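Local coordinates for allantoin racemase (Pseudomonas fluorescens, PDB 5LG5), which interconverts the two enantiomers of allantoin, as a racemase of the HyuE family, whose members probably also racemise other 5-substituted hydantoins, at residues R2-N7 against V33-Y38; D69-A74 against E86-P91; V113-R118 against M144-L149; R118-I123 against A137-S142; G182-D187 against D200-A205. One frame throughout, in Å; residues are numbered along the deposited sequence.

Contact 1: residues R2-N7 against V33-Y38; sequences RILVVN and VGLTPY
L4 and L35 make the tight half of this pairing: with CG anti to its carbonyl carbon (chi1 -73°), L4 sets that atom 3.7 Å from L35 CD1. V33 stands beside L4 and points the same way, its CB 4.1 Å from L4 CD1, and V6 completes the row by bringing CG2 to 4.2 Å from L35 CB. All four side chains rise from one face of two parallel strands, a face closed further by R60 of helix 47-63 and by Y64 and F68 from the loop after it. The backbones are stitched in parallel register: V33 N donates to I3 O at 2.9 Å, nearly straight at 177°, followed by V5 N to V33 O, L35 N to V5 O, and N7 N to L35 O at 3.0 Å. L4, V6 and L35 are buried, whereas R2 and V33 are partly exposed, and there a single V33 methyl, CG2, meets R2 CD at 3.7 Å; the R2 guanidinium is held by E31 and the P67 carbonyl. On the other face V5 pairs with G34, which has no side chain, and packs on I18, I72 and A74. Amide bonds therefore set the register, and side chains across the strands add apolar contact rather than polar pairing.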
# COMPACT_ATOMS: atom_id res chain seq x y z
N ARG E 2 26.23 25.44 15.29
CA ARG E 2 26.76 24.23 15.90
C ARG E 2 25.81 23.06 15.75
O ARG E 2 24.63 23.14 16.12
CB ARG E 2 27.10 24.45 17.38
CG ARG E 2 27.55 23.16 18.07
CD ARG E 2 27.90 23.37 19.54
NE ARG E 2 29.15 24.11 19.69
CZ ARG E 2 29.24 25.30 20.27
NH1 ARG E 2 28.16 25.89 20.76
NH2 ARG E 2 30.42 25.90 20.34
N ILE E 3 26.32 21.96 15.21
CA ILE E 3 25.54 20.75 15.02
C ILE E 3 26.14 19.63 15.84
O ILE E 3 27.33 19.33 15.70
CB ILE E 3 25.49 20.32 13.53
CG1 ILE E 3 25.00 21.49 12.65
CG2 ILE E 3 24.60 19.11 13.33
CD1 ILE E 3 24.95 21.14 11.17
N LEU E 4 25.33 19.04 16.73
CA LEU E 4 25.73 17.84 17.45
C LEU E 4 25.54 16.66 16.53
O LEU E 4 24.51 16.55 15.86
CB LEU E 4 24.93 17.62 18.74
CG LEU E 4 25.13 18.46 20.01
CD1 LEU E 4 25.82 19.78 19.76
CD2 LEU E 4 23.83 18.66 20.77
N VAL E 5 26.56 15.82 16.46
CA VAL E 5 26.51 14.59 15.71
C VAL E 5 26.69 13.47 16.72
O VAL E 5 27.78 13.29 17.25
CB VAL E 5 27.59 14.58 14.64
CG1 VAL E 5 27.50 13.32 13.78
CG2 VAL E 5 27.43 15.82 13.77
N VAL E 6 25.62 12.75 17.02
CA VAL E 6 25.62 11.83 18.15
C VAL E 6 25.69 10.38 17.69
O VAL E 6 24.84 9.90 16.94
CB VAL E 6 24.38 12.03 19.03
CG1 VAL E 6 24.53 11.26 20.33
CG2 VAL E 6 24.20 13.51 19.33
N ASN E 7 26.74 9.70 18.12
CA ASN E 7 26.90 8.29 17.86
C ASN E 7 25.77 7.58 18.61
O ASN E 7 25.36 8.04 19.68
CB ASN E 7 28.27 7.85 18.37
CG ASN E 7 28.65 6.45 17.95
OD1 ASN E 7 27.89 5.73 17.29
ND2 ASN E 7 29.85 6.04 18.35
N VAL E 33 30.11 19.04 16.59
CA VAL E 33 30.46 18.46 17.87
C VAL E 33 30.01 17.01 17.96
O VAL E 33 28.81 16.72 18.02
CB VAL E 33 29.86 19.25 19.02
CG1 VAL E 33 30.24 18.60 20.33
CG2 VAL E 33 30.35 20.69 18.95
N GLY E 34 30.97 16.10 17.98
CA GLY E 34 30.66 14.69 18.08
C GLY E 34 30.44 14.25 19.51
O GLY E 34 31.27 14.50 20.38
N LEU E 35 29.30 13.60 19.76
CA LEU E 35 28.99 13.14 21.12
C LEU E 35 28.84 11.63 21.19
O LEU E 35 28.26 11.01 20.30
CB LEU E 35 27.71 13.82 21.63
CG LEU E 35 27.72 15.34 21.70
CD1 LEU E 35 26.39 15.81 22.22
CD2 LEU E 35 28.88 15.82 22.61
N THR E 36 29.38 11.05 22.25
CA THR E 36 29.21 9.64 22.55
C THR E 36 28.28 9.54 23.76
O THR E 36 28.51 10.21 24.76
CB THR E 36 30.56 8.97 22.87
OG1 THR E 36 31.47 9.19 21.78
CG2 THR E 36 30.38 7.47 23.09
N PRO E 37 27.22 8.72 23.66
CA PRO E 37 26.28 8.59 24.79
C PRO E 37 26.98 8.10 26.05
O PRO E 37 28.00 7.43 25.93
CB PRO E 37 25.29 7.53 24.31
CG PRO E 37 25.36 7.59 22.81
CD PRO E 37 26.81 7.90 22.51
N TYR E 38 26.43 8.40 27.23
CA TYR E 38 27.07 8.01 28.49
C TYR E 38 26.86 6.54 28.78
O TYR E 38 27.54 5.96 29.64
CB TYR E 38 26.52 8.83 29.65
CG TYR E 38 26.83 10.31 29.59
CD1 TYR E 38 25.88 11.24 29.99
CD2 TYR E 38 28.06 10.77 29.15
CE1 TYR E 38 26.14 12.59 29.95
CE2 TYR E 38 28.33 12.13 29.09
CZ TYR E 38 27.37 13.03 29.50
OH TYR E 38 27.61 14.38 29.46

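Contact 2: residues D69-A74 against E86-P91; sequences DAVIQA and ELLNVP
V71 and P91 are joined by the one hydrogen bond between these segments: V71 N donates to P91 O at 2.8 Å, with 156° at the hydrogen. The donor lies almost in line with the carbonyl bond, the C=O...N angle being 164°. A weaker CA-H...O contact reaches the same oxygen, from A70 CA at 3.3 Å.

Close van der Waals contacts form a second group, gathered on the D69 carbonyl. D69 O meets V90 CB at 3.3 Å and P91 CD at the same 3.3 Å. The proline nitrogen carries no hydrogen to offer, and its ring CD is what faces this oxygen.

Apolar contacts make the third group. V71 CG2 touches L88 CD1 at 3.7 Å, the two side chains crossing at about a right angle. V90 CG2 reaches V71 CG2 only at 4.4 Å, and A70 CB meets P91 CG at 3.8 Å. M62 of helix 47-63 also packs on L88, while L212 of helix 201-214 packs on P91.

Other polar groups have partners outside the pair: D69 OD2 accepts from R2 N, and K221 NZ donates to the backbone carbonyls of E86 and L88. The chemistry implies that V71 N to P91 O is the first of the backbone bonds that set strand 92-94 beside strand 70-74, V93 continuing them, with aliphatic side chains of L88, V90 and P91 packing on A70 and V71.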
# COMPACT_ATOMS: atom_id res chain seq x y z
N ASP E 69 22.41 24.24 17.18
CA ASP E 69 21.39 24.68 16.24
C ASP E 69 20.67 23.54 15.55
O ASP E 69 19.64 23.75 14.92
CB ASP E 69 22.00 25.60 15.18
CG ASP E 69 22.73 26.77 15.79
OD1 ASP E 69 22.06 27.78 16.10
OD2 ASP E 69 23.96 26.64 16.00
N ALA E 70 21.23 22.34 15.66
CA ALA E 70 20.68 21.16 15.04
C ALA E 70 21.34 19.96 15.66
O ALA E 70 22.39 20.08 16.30
CB ALA E 70 20.91 21.19 13.52
N VAL E 71 20.71 18.80 15.50
CA VAL E 71 21.26 17.56 16.01
C VAL E 71 21.16 16.48 14.96
O VAL E 71 20.12 16.33 14.30
CB VAL E 71 20.53 17.08 17.30
CG1 VAL E 71 21.03 15.69 17.71
CG2 VAL E 71 20.72 18.09 18.45
N ILE E 72 22.25 15.75 14.77
CA ILE E 72 22.26 14.61 13.86
C ILE E 72 22.40 13.35 14.67
O ILE E 72 23.33 13.23 15.48
CB ILE E 72 23.41 14.65 12.85
CG1 ILE E 72 23.26 15.82 11.88
CG2 ILE E 72 23.47 13.34 12.08
CD1 ILE E 72 24.51 16.02 10.99
N GLN E 73 21.48 12.41 14.47
CA GLN E 73 21.61 11.10 15.09
C GLN E 73 22.31 10.16 14.12
O GLN E 73 21.77 9.82 13.06
CB GLN E 73 20.26 10.55 15.55
CG GLN E 73 20.38 9.14 16.11
CD GLN E 73 19.20 8.74 16.96
OE1 GLN E 73 18.70 9.53 17.77
NE2 GLN E 73 18.75 7.51 16.80
N ALA E 74 23.53 9.77 14.48
CA ALA E 74 24.42 9.07 13.57
C ALA E 74 24.40 7.59 13.83
O ALA E 74 25.38 7.00 14.31
CB ALA E 74 25.85 9.60 13.69
N GLU E 86 10.68 15.77 20.09
CA GLU E 86 9.80 16.31 21.13
C GLU E 86 10.61 17.15 22.08
O GLU E 86 10.20 18.24 22.48
CB GLU E 86 9.15 15.20 21.92
CG GLU E 86 8.06 14.47 21.19
CD GLU E 86 7.33 13.52 22.10
OE1 GLU E 86 7.75 13.39 23.28
OE2 GLU E 86 6.36 12.89 21.62
N LEU E 87 11.77 16.61 22.48
CA LEU E 87 12.62 17.24 23.47
C LEU E 87 13.21 18.55 22.99
O LEU E 87 13.39 19.48 23.77
CB LEU E 87 13.75 16.28 23.86
CG LEU E 87 13.27 15.05 24.64
CD1 LEU E 87 14.41 14.07 24.76
CD2 LEU E 87 12.76 15.48 26.02
N LEU E 88 13.50 18.64 21.69
CA LEU E 88 14.27 19.77 21.17
C LEU E 88 13.43 20.76 20.36
O LEU E 88 12.40 20.40 19.81
CB LEU E 88 15.40 19.24 20.30
CG LEU E 88 16.41 18.36 21.02
CD1 LEU E 88 17.36 17.71 20.02
CD2 LEU E 88 17.18 19.25 21.98
N ASN E 89 13.89 22.01 20.29
CA ASN E 89 13.32 23.00 19.38
C ASN E 89 14.31 23.38 18.29
O ASN E 89 14.34 24.52 17.83
CB ASN E 89 12.87 24.26 20.14
CG ASN E 89 11.73 24.00 21.09
OD1 ASN E 89 11.92 23.43 22.16
ND2 ASN E 89 10.53 24.42 20.70
N VAL E 90 15.15 22.42 17.92
CA VAL E 90 16.04 22.56 16.78
C VAL E 90 15.88 21.34 15.88
O VAL E 90 15.40 20.30 16.35
CB VAL E 90 17.51 22.70 17.22
CG1 VAL E 90 17.66 23.97 18.07
CG2 VAL E 90 17.96 21.46 17.97
N PRO E 91 16.24 21.47 14.60
CA PRO E 91 16.07 20.31 13.72
C PRO E 91 16.90 19.11 14.15
O PRO E 91 18.02 19.23 14.67
CB PRO E 91 16.52 20.84 12.33
CG PRO E 91 17.28 22.09 12.61
CD PRO E 91 16.69 22.67 13.87

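Contact 3: residues V113-R118 against M144-L149; sequences VTTLDR and MAVLEL
T115 meets the M144 carbonyl from its first side-chain atom: CB lies 3.1 Å from M144 O. Beyond CB the side chain forks. The hydroxyl branch, OG1, sits between the backbone N and the carbonyl carbon (chi1 45°) and donates a weak hydrogen bond to T114 OG1 at 3.4 Å; across the contact it comes no nearer than 4.1 Å to V146 CG2. The methyl branch does most of the touching. CG2 lies 3.5 Å from M144 O, then 3.8 Å from V146 CG2, where the two side chains pass at a slant, and it also reaches L149 CD1 at 4.1 Å.

L116 lays its CD2 methyl on the backbone, 3.7 Å from A145 N. R229 of a second subunit packs on both L116 and A145, which places this edge at an interface. Within 144-149 the E148 carboxylate curls back, and A145 N donates to E148 OE1 at 2.8 Å, tying A145 to E148 within the turn. The backbone bond from M144 N to T115 O is weak, bent to 121°. The contact therefore rests largely on van der Waals packing of methyl groups on backbone and aliphatic atoms, while the firm polar bond acts inside 144-149.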
# COMPACT_ATOMS: atom_id res chain seq x y z
N VAL E 113 23.06 -0.86 2.18
CA VAL E 113 23.91 -1.96 2.56
C VAL E 113 24.26 -1.79 4.02
O VAL E 113 24.87 -0.80 4.40
CB VAL E 113 25.20 -2.05 1.74
CG1 VAL E 113 26.08 -3.17 2.29
CG2 VAL E 113 24.89 -2.28 0.26
N THR E 114 23.84 -2.74 4.85
CA THR E 114 24.12 -2.61 6.27
C THR E 114 25.09 -3.70 6.70
O THR E 114 25.73 -4.34 5.85
CB THR E 114 22.81 -2.62 7.14
OG1 THR E 114 23.10 -2.32 8.51
CG2 THR E 114 22.09 -3.96 7.05
N THR E 115 25.19 -3.87 8.01
CA THR E 115 26.13 -4.79 8.64
C THR E 115 25.57 -6.19 8.77
O THR E 115 25.82 -7.06 7.93
CB THR E 115 26.47 -4.28 10.04
OG1 THR E 115 25.25 -3.88 10.69
CG2 THR E 115 27.41 -3.09 9.95
N LEU E 116 24.81 -6.40 9.84
CA LEU E 116 24.24 -7.70 10.13
C LEU E 116 22.84 -7.90 9.55
O LEU E 116 22.05 -6.95 9.43
CB LEU E 116 24.21 -7.93 11.64
CG LEU E 116 25.61 -8.00 12.28
CD1 LEU E 116 25.49 -8.36 13.75
CD2 LEU E 116 26.50 -8.98 11.55
N ASP E 117 22.54 -9.14 9.20
CA ASP E 117 21.25 -9.51 8.69
C ASP E 117 20.13 -9.16 9.67
O ASP E 117 19.05 -8.74 9.28
CB ASP E 117 21.23 -11.00 8.36
CG ASP E 117 19.86 -11.49 7.99
OD1 ASP E 117 19.34 -11.09 6.92
OD2 ASP E 117 19.27 -12.25 8.81
N ARG E 118 20.42 -9.29 10.95
CA ARG E 118 19.37 -9.06 11.95
C ARG E 118 18.99 -7.60 12.08
O ARG E 118 17.96 -7.28 12.70
CB ARG E 118 19.79 -9.64 13.29
CG ARG E 118 20.94 -8.91 13.96
CD ARG E 118 21.22 -9.49 15.34
NE ARG E 118 20.14 -9.18 16.27
CZ ARG E 118 19.93 -9.78 17.43
NH1 ARG E 118 20.72 -10.76 17.83
NH2 ARG E 118 18.91 -9.40 18.19
N MET E 144 28.97 -8.50 8.11
CA MET E 144 30.06 -8.14 9.01
C MET E 144 29.54 -7.25 10.12
O MET E 144 28.77 -6.32 9.85
CB MET E 144 31.15 -7.37 8.25
CG MET E 144 31.45 -7.90 6.87
SD MET E 144 33.15 -8.48 6.73
CE MET E 144 33.07 -9.97 7.71
N ALA E 145 29.92 -7.53 11.36
CA ALA E 145 29.50 -6.70 12.48
C ALA E 145 30.09 -5.30 12.38
O ALA E 145 31.11 -5.10 11.70
CB ALA E 145 29.88 -7.35 13.81
N VAL E 146 29.45 -4.34 13.04
CA VAL E 146 29.88 -2.95 13.02
C VAL E 146 31.37 -2.78 13.36
O VAL E 146 32.10 -2.09 12.65
CB VAL E 146 29.04 -2.09 14.00
CG1 VAL E 146 29.57 -0.67 14.04
CG2 VAL E 146 27.56 -2.09 13.59
N LEU E 147 31.82 -3.43 14.43
CA LEU E 147 33.20 -3.24 14.88
C LEU E 147 34.20 -3.90 13.95
O LEU E 147 35.37 -3.52 13.91
CB LEU E 147 33.38 -3.77 16.31
CG LEU E 147 32.50 -3.12 17.38
CD1 LEU E 147 32.75 -3.80 18.71
CD2 LEU E 147 32.80 -1.63 17.47
N GLU E 148 33.73 -4.86 13.16
CA GLU E 148 34.57 -5.59 12.22
C GLU E 148 35.00 -4.67 11.08
O GLU E 148 35.93 -4.97 10.34
CB GLU E 148 33.81 -6.81 11.69
CG GLU E 148 34.40 -8.17 12.05
CD GLU E 148 33.43 -9.32 11.75
OE1 GLU E 148 32.20 -9.07 11.65
OE2 GLU E 148 33.89 -10.48 11.62
N LEU E 149 34.31 -3.54 10.94
CA LEU E 149 34.61 -2.62 9.84
C LEU E 149 35.99 -2.05 10.01
O LEU E 149 36.73 -1.92 9.04
CB LEU E 149 33.60 -1.46 9.74
CG LEU E 149 32.15 -1.59 9.26
CD1 LEU E 149 31.51 -2.92 9.58
CD2 LEU E 149 31.31 -0.45 9.84

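Contact 4: residues R118-I123 against A137-S142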
# COMPACT_ATOMS: atom_id res chain seq x y z
N ARG E 118 20.42 -9.29 10.95
CA ARG E 118 19.37 -9.06 11.95
C ARG E 118 18.99 -7.60 12.08
O ARG E 118 17.96 -7.28 12.70
CB ARG E 118 19.79 -9.64 13.29
CG ARG E 118 20.94 -8.91 13.96
CD ARG E 118 21.22 -9.49 15.34
NE ARG E 118 20.14 -9.18 16.27
CZ ARG E 118 19.93 -9.78 17.43
NH1 ARG E 118 20.72 -10.76 17.83
NH2 ARG E 118 18.91 -9.40 18.19
N THR E 119 19.80 -6.71 11.52
CA THR E 119 19.51 -5.29 11.56
C THR E 119 18.67 -4.85 10.36
O THR E 119 18.08 -3.78 10.39
CB THR E 119 20.79 -4.41 11.58
OG1 THR E 119 21.43 -4.44 10.30
CG2 THR E 119 21.76 -4.92 12.63
N VAL E 120 18.61 -5.71 9.34
CA VAL E 120 17.88 -5.40 8.10
C VAL E 120 16.39 -5.07 8.33
O VAL E 120 15.90 -4.05 7.84
CB VAL E 120 18.04 -6.54 7.05
CG1 VAL E 120 16.95 -6.45 5.97
CG2 VAL E 120 19.43 -6.48 6.44
N PRO E 121 15.67 -5.93 9.08
CA PRO E 121 14.26 -5.57 9.29
C PRO E 121 14.08 -4.29 10.11
O PRO E 121 13.08 -3.59 9.92
CB PRO E 121 13.67 -6.80 10.01
CG PRO E 121 14.85 -7.55 10.56
CD PRO E 121 15.97 -7.29 9.58
N LEU E 122 15.03 -3.97 10.98
CA LEU E 122 14.98 -2.73 11.75
C LEU E 122 15.06 -1.53 10.79
O LEU E 122 14.32 -0.55 10.91
CB LEU E 122 16.13 -2.67 12.76
CG LEU E 122 16.23 -3.63 13.96
CD1 LEU E 122 16.52 -2.93 15.28
CD2 LEU E 122 15.07 -4.59 14.07
N ILE E 123 16.00 -1.59 9.84
CA ILE E 123 16.14 -0.52 8.85
C ILE E 123 14.91 -0.43 7.95
O ILE E 123 14.40 0.66 7.68
CB ILE E 123 17.42 -0.72 8.02
CG1 ILE E 123 18.63 -0.63 8.97
CG2 ILE E 123 17.52 0.29 6.87
CD1 ILE E 123 19.92 -1.16 8.38
N ALA E 137 15.03 -0.22 -3.22
CA ALA E 137 15.10 -1.49 -3.95
C ALA E 137 15.37 -2.68 -3.01
O ALA E 137 14.90 -3.79 -3.24
CB ALA E 137 16.14 -1.42 -5.05
N SER E 138 16.14 -2.43 -1.95
CA SER E 138 16.47 -3.46 -0.97
C SER E 138 17.31 -2.90 0.16
O SER E 138 17.95 -1.85 0.04
CB SER E 138 17.23 -4.62 -1.64
OG SER E 138 18.42 -4.17 -2.26
N VAL E 139 17.28 -3.61 1.28
CA VAL E 139 18.22 -3.39 2.35
C VAL E 139 19.01 -4.66 2.49
O VAL E 139 18.44 -5.73 2.73
CB VAL E 139 17.50 -3.06 3.67
CG1 VAL E 139 18.53 -2.89 4.84
CG2 VAL E 139 16.64 -1.83 3.49
N ARG E 140 20.32 -4.58 2.31
CA ARG E 140 21.16 -5.77 2.30
C ARG E 140 22.23 -5.72 3.37
O ARG E 140 22.81 -4.66 3.64
CB ARG E 140 21.84 -5.93 0.94
CG ARG E 140 20.90 -6.24 -0.18
CD ARG E 140 21.69 -6.56 -1.42
NE ARG E 140 20.88 -7.30 -2.36
CZ ARG E 140 21.00 -8.60 -2.59
NH1 ARG E 140 21.95 -9.28 -1.95
NH2 ARG E 140 20.21 -9.19 -3.46
N ALA E 141 22.53 -6.88 3.93
CA ALA E 141 23.55 -6.97 4.96
C ALA E 141 24.85 -7.51 4.38
O ALA E 141 24.86 -8.51 3.67
CB ALA E 141 23.06 -7.87 6.10
N SER E 142 25.96 -6.86 4.72
CA SER E 142 27.26 -7.34 4.29
C SER E 142 27.63 -8.63 5.04
O SER E 142 28.40 -9.44 4.53
CB SER E 142 28.31 -6.25 4.51
OG SER E 142 28.45 -5.98 5.89
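V120 and V139 meet branch to branch, their side chains sliding past each other in opposite directions. V120 CG1 stands anti to the backbone N (chi1 162°), and this methyl lies over the strand backbone, 3.6 Å from V139 O. The other methyl, CG2, is anti to the carbonyl carbon; it meets A141 CB at 3.9 Å and V139 CG1 at 4.0 Å. One valine thus spans two strand residues on the same face.

V139 also puts CG1 anti to its backbone N (chi1 177°), where this methyl lies between the two helix residues. On its I123 side the partner is I123 CG2, at 3.9 Å, while I123 CD1 reaches V139 CG1 only at 4.2 Å. I123 CG1 lies beside its backbone N (chi1 -63°), which puts CG2 anti to that nitrogen and against V139; the I123 and V139 side chains pass obliquely. An alanine at V120 would lack both methyls and would probably leave A141 CB without its helix partner and the V139 carbonyl without its apolar cover.

R140 points away from the helix, and D171 and Q163 of helix 153-171 hold its guanidinium. T114 of strand 110-114 also touches V120 and I123. Helix 120-129 thus lies on one face of the parallel sheet it helps to connect, with V120 and I123, one turn apart, gripping the strand that follows: the packing of a beta-alpha-beta crossover, strand 110-114, helix 120-129, strand 136-141.

Contact 5: residues G182-D187 against D200-A205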
# COMPACT_ATOMS: atom_id res chain seq x y z
N GLY E 182 29.27 3.67 11.28
CA GLY E 182 30.68 3.31 11.21
C GLY E 182 31.18 3.09 9.79
O GLY E 182 32.36 2.81 9.58
N MET E 183 30.28 3.19 8.82
CA MET E 183 30.69 3.12 7.42
C MET E 183 31.03 4.50 6.87
O MET E 183 31.42 4.64 5.71
CB MET E 183 29.60 2.48 6.57
CG MET E 183 29.48 0.97 6.73
SD MET E 183 28.16 0.36 5.67
CE MET E 183 28.00 -1.34 6.23
N ALA E 184 30.87 5.53 7.70
CA ALA E 184 31.12 6.91 7.25
C ALA E 184 32.45 7.03 6.50
O ALA E 184 33.47 6.51 6.96
CB ALA E 184 31.08 7.88 8.43
N GLY E 185 32.41 7.66 5.33
CA GLY E 185 33.59 7.98 4.55
C GLY E 185 33.98 6.94 3.53
O GLY E 185 34.89 7.13 2.73
N LEU E 186 33.21 5.85 3.51
CA LEU E 186 33.59 4.68 2.73
C LEU E 186 32.93 4.74 1.35
O LEU E 186 33.14 3.85 0.51
CB LEU E 186 33.20 3.41 3.49
CG LEU E 186 34.30 2.54 4.11
CD1 LEU E 186 35.44 3.38 4.68
CD2 LEU E 186 33.73 1.63 5.18
N ASP E 187 32.15 5.79 1.12
CA ASP E 187 31.31 5.87 -0.07
C ASP E 187 32.12 5.94 -1.34
O ASP E 187 31.79 5.30 -2.34
CB ASP E 187 30.40 7.09 -0.06
CG ASP E 187 30.98 8.27 0.69
OD1 ASP E 187 31.66 8.10 1.74
OD2 ASP E 187 30.81 9.39 0.17
N ASP E 200 26.61 8.70 1.85
CA ASP E 200 27.02 8.54 3.24
C ASP E 200 26.04 9.35 4.07
O ASP E 200 26.02 10.58 3.98
CB ASP E 200 28.45 9.08 3.43
CG ASP E 200 28.98 8.89 4.85
OD1 ASP E 200 28.23 8.44 5.75
OD2 ASP E 200 30.15 9.24 5.09
N GLY E 201 25.23 8.65 4.87
CA GLY E 201 24.21 9.29 5.68
C GLY E 201 24.78 10.35 6.60
O GLY E 201 24.13 11.34 6.92
N VAL E 202 26.01 10.14 7.06
CA VAL E 202 26.61 11.14 7.92
C VAL E 202 26.79 12.49 7.22
O VAL E 202 26.36 13.52 7.74
CB VAL E 202 27.96 10.65 8.46
CG1 VAL E 202 28.68 11.80 9.17
CG2 VAL E 202 27.73 9.48 9.40
N THR E 203 27.43 12.48 6.06
CA THR E 203 27.68 13.73 5.35
C THR E 203 26.41 14.26 4.73
O THR E 203 26.22 15.47 4.65
CB THR E 203 28.78 13.59 4.29
OG1 THR E 203 28.46 12.51 3.41
CG2 THR E 203 30.13 13.34 4.97
N ALA E 204 25.55 13.35 4.27
CA ALA E 204 24.23 13.77 3.81
C ALA E 204 23.53 14.55 4.91
O ALA E 204 23.05 15.66 4.69
CB ALA E 204 23.40 12.55 3.41
N ALA E 205 23.50 13.97 6.11
CA ALA E 205 22.79 14.57 7.24
C ALA E 205 23.32 15.94 7.59
O ALA E 205 22.55 16.85 7.94
CB ALA E 205 22.85 13.65 8.46
O HOH W 1 30.26 12.13 1.46
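D200 holds CG anti to its backbone N (chi1 -177°), which sets that atom beside A184 and G185; chi2 of -6° then brings OD1 round to the CA side and leaves OD2 for the turn. G185 N donates to D200 OD2 at 2.8 Å, approaching from above the carboxylate plane. The other oxygen serves the helix: V202 N donates to D200 OD1 at 3.1 Å, so D200 is the N-cap of helix 201-214 and one carboxylate grips two amides, one from each segment.

The turn is a type II beta turn from M183 to L186, closed by L186 N to M183 O. G185 sits in it with a positive phi, where a side chain would press on the preceding carbonyl. A184 CA lies 3.3 Å from D200 OD2, and A184 CB packs at 3.8 Å on V202 CG2. An alanine in place of D200 would probably leave the G185 and V202 amides without their acceptor, freeing the turn to drift from the helix start.

D187 brings a second carboxylate close, its OD1 3.8 Å from D200 OD2 with the two planes 62° apart; if both are charged, they would probably repel each other. A water donates to D187 OD2 at 3.1 Å and also hydrogen-bonds T203 OG1 at 2.7 Å, linking the start of helix 187-194 to the first turn of helix 201-214.

Around this junction helix 12-25 sends Q21 against A184 and I18 against V202, helix 95-103 packs on A204 and A205, V198 of strand 198-199 touches D187, and L215 of a fourth subunit reaches T203.

In the fold
Contacts 1, 2, 3 and 5 follow one another along the chain, and contact 4 is nested within the loop that contact 3 closes. Contacts 1 and 2 belong to the parallel sheet 31-35, 2-7, 70-74, 92-94; their centres are 11 Å apart and strands 2-7 and 70-74 are neighbours. Contacts 3 and 4, centres 10 Å apart, share R118 and the second parallel sheet, where strands 110-114 and 136-141 pair. Both sheets have strand order 2-1-3-4. Contact 5 lies nearer the chain centre, 15 Å from the centres of contacts 1 and 3. Packing A205 on contact 2 and M183 on contact 3, it sits between the two sheets, consistent with the paired halves of Asp/Glu/hydantoin racemases.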